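Local coordinates for histidyl-trna synthetase (Thermus thermophilus, PDB 1H4V), which catalyses the ATP-dependent attachment of L-histidine to tRNA(His), releasing AMP and diphosphate, and works as a class II homodimer, at the interface of chains A and B. Numbering follows the deposited sequence. Chains: chain A/B, Histidyl-trna synthetase.

Two patches of the homodimer interface, their C-alpha centres about 41 Å apart, share no residue. In contact 1 the anticodon-binding domain of chain A, through helix 338-351, the end of strand 357-359 and the segment after it, rests on helices 137-153 and 231-246 of chain B. In contact 2 a stretch of chain B just ahead of helix 14-33 meets a loop, and helix 83-92 with the residue after it, in the chain A catalytic region. Each patch has a twin with the chains exchanged. Together they join catalytic region to catalytic region and anticodon-binding domain to the partner's catalytic half at well-separated points.

Contact 1: the interface of chains A and B. Residues chain A 342, 345, 359, 361; chain B 138, 141-142, 243.
A:Ala342 and A:Phe345, one helical turn apart on helix 338-351, meet B:Ile138 and B:Glu142, likewise a turn apart on helix 137-153, all four with helical backbone torsions. A:Phe345 provides the broad surface. Its ring carries the methyl CG2 of B:Ile138 on one face, 3.9 Å above the plane and displaced toward the rim, the two side chains running antiparallel past one another. The far rim of the ring instead meets the stem of B:Glu142, with CE1 of A:Phe345 3.7 Å from CB of B:Glu142. With CG anti to the backbone N (chi1 164°), A:Phe345 turns one side of its ring toward helix 137-153, B:Ile138 over the face and B:Glu142 at the rim of that same side. The other branch of B:Ile138 ends in CD1, which lies 3.9 Å from CA of A:Ala342; CD2 of A:Leu361 adds a looser contact to the same isoleucine. B:His243, from helix 231-246, places CE1 4.0 Å from CB of A:Ala342.

A weak hydrogen bond runs from the phenol OH of A:Tyr359 to OE1 of B:Glu142, at 2.9 Å. The two side chains approach from opposite directions, with ring and carboxylate planes 39° apart. B:Glu142 spans the distance because its chain is extended beyond CG: its stem slants across the far rim of the phenylalanine, the carboxylate plane nearly perpendicular to the ring, and its end meets the tyrosine. Within chain A, CA of A:Phe345 lies above the rim of one tyrosine face, so strand and helix pack together here. The patch thus seats the anticodon-binding domain of one subunit on the other subunit by mainly apolar contact, and probably helps to set that domain's position in the dimer.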
loop_
_atom_site.group_PDB
_atom_site.type_symbol
_atom_site.label_atom_id
_atom_site.label_comp_id
_atom_site.label_asym_id
_atom_site.label_seq_id
_atom_site.Cartn_x
_atom_site.Cartn_y
_atom_site.Cartn_z
ATOM N N ALA A 342 9.043 -23.008 26.072
ATOM C CA ALA A 342 8.188 -23.651 25.082
ATOM C C ALA A 342 6.723 -23.564 25.499
ATOM O O ALA A 342 5.845 -23.313 24.673
ATOM C CB ALA A 342 8.586 -25.102 24.917
ATOM N N PHE A 345 5.199 -20.304 24.761
ATOM C CA PHE A 345 4.903 -20.207 23.346
ATOM C C PHE A 345 3.584 -20.910 23.057
ATOM O O PHE A 345 2.736 -20.369 22.357
ATOM C CB PHE A 345 6.056 -20.834 22.548
ATOM C CG PHE A 345 5.722 -21.148 21.114
ATOM C CD1 PHE A 345 5.219 -20.166 20.258
ATOM C CD2 PHE A 345 5.972 -22.416 20.598
ATOM C CE1 PHE A 345 4.978 -20.442 18.910
ATOM C CE2 PHE A 345 5.733 -22.702 19.244
ATOM C CZ PHE A 345 5.239 -21.714 18.402
ATOM N N TYR A 359 5.825 -13.401 24.475
ATOM C CA TYR A 359 6.571 -14.120 25.492
ATOM C C TYR A 359 8.070 -13.917 25.328
ATOM O O TYR A 359 8.549 -13.647 24.231
ATOM C CB TYR A 359 6.239 -15.608 25.380
ATOM C CG TYR A 359 6.569 -16.174 24.016
ATOM C CD1 TYR A 359 7.876 -16.550 23.692
ATOM C CD2 TYR A 359 5.597 -16.254 23.020
ATOM C CE1 TYR A 359 8.204 -16.979 22.412
ATOM C CE2 TYR A 359 5.916 -16.685 21.736
ATOM C CZ TYR A 359 7.222 -17.040 21.440
ATOM O OH TYR A 359 7.555 -17.415 20.160
ATOM N N LEU A 361 11.930 -15.237 25.232
ATOM C CA LEU A 361 12.545 -16.479 24.769
ATOM C C LEU A 361 13.509 -17.129 25.746
ATOM O O LEU A 361 13.926 -18.263 25.532
ATOM C CB LEU A 361 13.276 -16.263 23.448
ATOM C CG LEU A 361 12.515 -16.632 22.179
ATOM C CD1 LEU A 361 13.445 -16.441 20.973
ATOM C CD2 LEU A 361 12.032 -18.076 22.268
ATOM N N ILE B 138 12.142 -22.564 18.433
ATOM C CA ILE B 138 10.790 -22.130 18.724
ATOM C C ILE B 138 10.360 -21.146 17.626
ATOM O O ILE B 138 9.217 -21.155 17.192
ATOM C CB ILE B 138 10.707 -21.450 20.124
ATOM C CG1 ILE B 138 10.652 -22.530 21.211
ATOM C CG2 ILE B 138 9.489 -20.542 20.212
ATOM C CD1 ILE B 138 10.786 -22.005 22.640
ATOM N N ALA B 141 9.126 -22.989 14.414
ATOM C CA ALA B 141 7.789 -23.537 14.577
ATOM C C ALA B 141 6.766 -22.399 14.538
ATOM O O ALA B 141 5.665 -22.558 14.006
ATOM C CB ALA B 141 7.690 -24.303 15.900
ATOM N N GLU B 142 7.133 -21.250 15.100
ATOM C CA GLU B 142 6.236 -20.099 15.120
ATOM C C GLU B 142 5.998 -19.572 13.707
ATOM O O GLU B 142 4.868 -19.244 13.350
ATOM C CB GLU B 142 6.810 -18.995 16.011
ATOM C CG GLU B 142 5.955 -17.755 16.105
ATOM C CD GLU B 142 6.418 -16.811 17.208
ATOM O OE1 GLU B 142 5.652 -16.585 18.172
ATOM O OE2 GLU B 142 7.551 -16.294 17.113
ATOM N N HIS B 243 7.472 -29.065 18.452
ATOM C CA HIS B 243 6.585 -27.930 18.670
ATOM C C HIS B 243 5.307 -27.986 17.838
ATOM O O HIS B 243 4.226 -27.714 18.359
ATOM C CB HIS B 243 7.318 -26.612 18.413
ATOM C CG HIS B 243 8.459 -26.375 19.349
ATOM N ND1 HIS B 243 8.388 -26.668 20.695
ATOM C CD2 HIS B 243 9.704 -25.891 19.133
ATOM C CE1 HIS B 243 9.542 -26.379 21.268
ATOM N NE2 HIS B 243 10.358 -25.906 20.343
#

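Contact 2: the interface of chains A and B. Residues chain A 39-41, 89, 93; chain B 11-13.
OD2 of B:Asp11 accepts a hydrogen bond from the imidazole NE2 of A:His93 at 2.9 Å, with 146° at the hydrogen. The oxygen uses its anti lone pair, away from OD1, and lies close to the plane of the imidazole, although ring and carboxylate planes are turned 70° apart. CB of A:Ala89 also borders OD2, at 3.5 Å. The other oxygen, OD1, faces A:Thr41, whose side chain runs alongside the aspartate and points the same way.

A face of the same imidazole receives B:Phe13. The phenyl ring meets it edge-to-face, its CE2 over the centre of the histidine ring and 3.6 Å above the plane. A chi1 of 65° holds the phenylalanine CG between its backbone N and carbonyl carbon, turning the ring toward A:His93. The methyl CD2 of A:Leu39 lies 3.8 Å from the ring carbon CD2 of B:Phe13 and also touches CB of B:Asp11, so one methyl packs on both. An alanine in place of A:His93 would probably leave the B:Asp11 carboxylate without this partner and open a gap beside the edge of B:Phe13.

To one side of this cluster the backbones form an antiparallel bridge. The amide N of B:Leu12 donates to O of A:Val40 at 2.9 Å, and the return bond, from N of A:Val40 to O of B:Leu12, is 3.0 Å long. The pairing probably helps to set the register in which B:Asp11 and B:Phe13, the sequence neighbours of B:Leu12, face chain A. In the fold, the chain B stretch lies immediately before helix 14-33, while its partners in the chain A catalytic region come from the loop between strands 37-38 and 44-46 and from helix 83-92 and the residue just after it.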
loop_
_atom_site.group_PDB
_atom_site.type_symbol
_atom_site.label_atom_id
_atom_site.label_comp_id
_atom_site.label_asym_id
_atom_site.label_seq_id
_atom_site.Cartn_x
_atom_site.Cartn_y
_atom_site.Cartn_z
ATOM N N LEU A 39 -8.991 2.933 -6.359
ATOM C CA LEU A 39 -8.327 2.311 -7.493
ATOM C C LEU A 39 -6.814 2.238 -7.253
ATOM O O LEU A 39 -6.203 3.206 -6.789
ATOM C CB LEU A 39 -8.642 3.132 -8.748
ATOM C CG LEU A 39 -8.038 2.887 -10.134
ATOM C CD1 LEU A 39 -6.572 3.176 -10.074
ATOM C CD2 LEU A 39 -8.304 1.464 -10.609
ATOM N N VAL A 40 -6.216 1.086 -7.535
ATOM C CA VAL A 40 -4.769 0.944 -7.384
ATOM C C VAL A 40 -4.172 0.594 -8.754
ATOM O O VAL A 40 -4.469 -0.464 -9.310
ATOM C CB VAL A 40 -4.375 -0.181 -6.384
ATOM C CG1 VAL A 40 -2.852 -0.250 -6.285
ATOM C CG2 VAL A 40 -4.979 0.079 -4.998
ATOM N N THR A 41 -3.351 1.482 -9.307
ATOM C CA THR A 41 -2.732 1.210 -10.600
ATOM C C THR A 41 -1.356 0.607 -10.385
ATOM O O THR A 41 -0.840 0.600 -9.264
ATOM C CB THR A 41 -2.575 2.488 -11.444
ATOM O OG1 THR A 41 -1.673 3.394 -10.793
ATOM C CG2 THR A 41 -3.914 3.162 -11.624
ATOM N N ALA A 89 -6.785 4.088 -16.716
ATOM C CA ALA A 89 -7.593 3.003 -16.163
ATOM C C ALA A 89 -9.071 3.189 -16.526
ATOM O O ALA A 89 -9.765 2.220 -16.833
ATOM C CB ALA A 89 -7.424 2.939 -14.637
ATOM N N HIS A 93 -10.944 0.126 -18.672
ATOM C CA HIS A 93 -12.086 -0.617 -18.162
ATOM C C HIS A 93 -13.454 -0.138 -18.619
ATOM O O HIS A 93 -14.470 -0.562 -18.081
ATOM C CB HIS A 93 -12.004 -0.667 -16.639
ATOM C CG HIS A 93 -10.742 -1.297 -16.148
ATOM N ND1 HIS A 93 -10.491 -2.647 -16.272
ATOM C CD2 HIS A 93 -9.611 -0.749 -15.637
ATOM C CE1 HIS A 93 -9.259 -2.904 -15.867
ATOM N NE2 HIS A 93 -8.704 -1.769 -15.478
ATOM N N ASP B 11 -4.856 -3.196 -12.792
ATOM C CA ASP B 11 -5.466 -2.291 -11.836
ATOM C C ASP B 11 -6.281 -3.133 -10.886
ATOM O O ASP B 11 -6.835 -4.157 -11.276
ATOM C CB ASP B 11 -6.409 -1.309 -12.528
ATOM C CG ASP B 11 -5.721 -0.479 -13.562
ATOM O OD1 ASP B 11 -4.655 0.084 -13.248
ATOM O OD2 ASP B 11 -6.247 -0.384 -14.689
ATOM N N LEU B 12 -6.353 -2.694 -9.640
ATOM C CA LEU B 12 -7.130 -3.383 -8.628
ATOM C C LEU B 12 -8.224 -2.441 -8.122
ATOM O O LEU B 12 -7.939 -1.356 -7.612
ATOM C CB LEU B 12 -6.228 -3.798 -7.461
ATOM C CG LEU B 12 -5.155 -4.848 -7.740
ATOM C CD1 LEU B 12 -4.296 -5.051 -6.506
ATOM C CD2 LEU B 12 -5.824 -6.150 -8.135
ATOM N N PHE B 13 -9.477 -2.845 -8.289
ATOM C CA PHE B 13 -10.590 -2.042 -7.814
ATOM C C PHE B 13 -11.773 -2.973 -7.614
ATOM O O PHE B 13 -11.687 -4.139 -7.957
ATOM C CB PHE B 13 -10.907 -0.904 -8.800
ATOM C CG PHE B 13 -11.391 -1.361 -10.148
ATOM C CD1 PHE B 13 -12.752 -1.530 -10.393
ATOM C CD2 PHE B 13 -10.490 -1.565 -11.191
ATOM C CE1 PHE B 13 -13.214 -1.891 -11.660
ATOM C CE2 PHE B 13 -10.941 -1.927 -12.465
ATOM C CZ PHE B 13 -12.311 -2.087 -12.699
#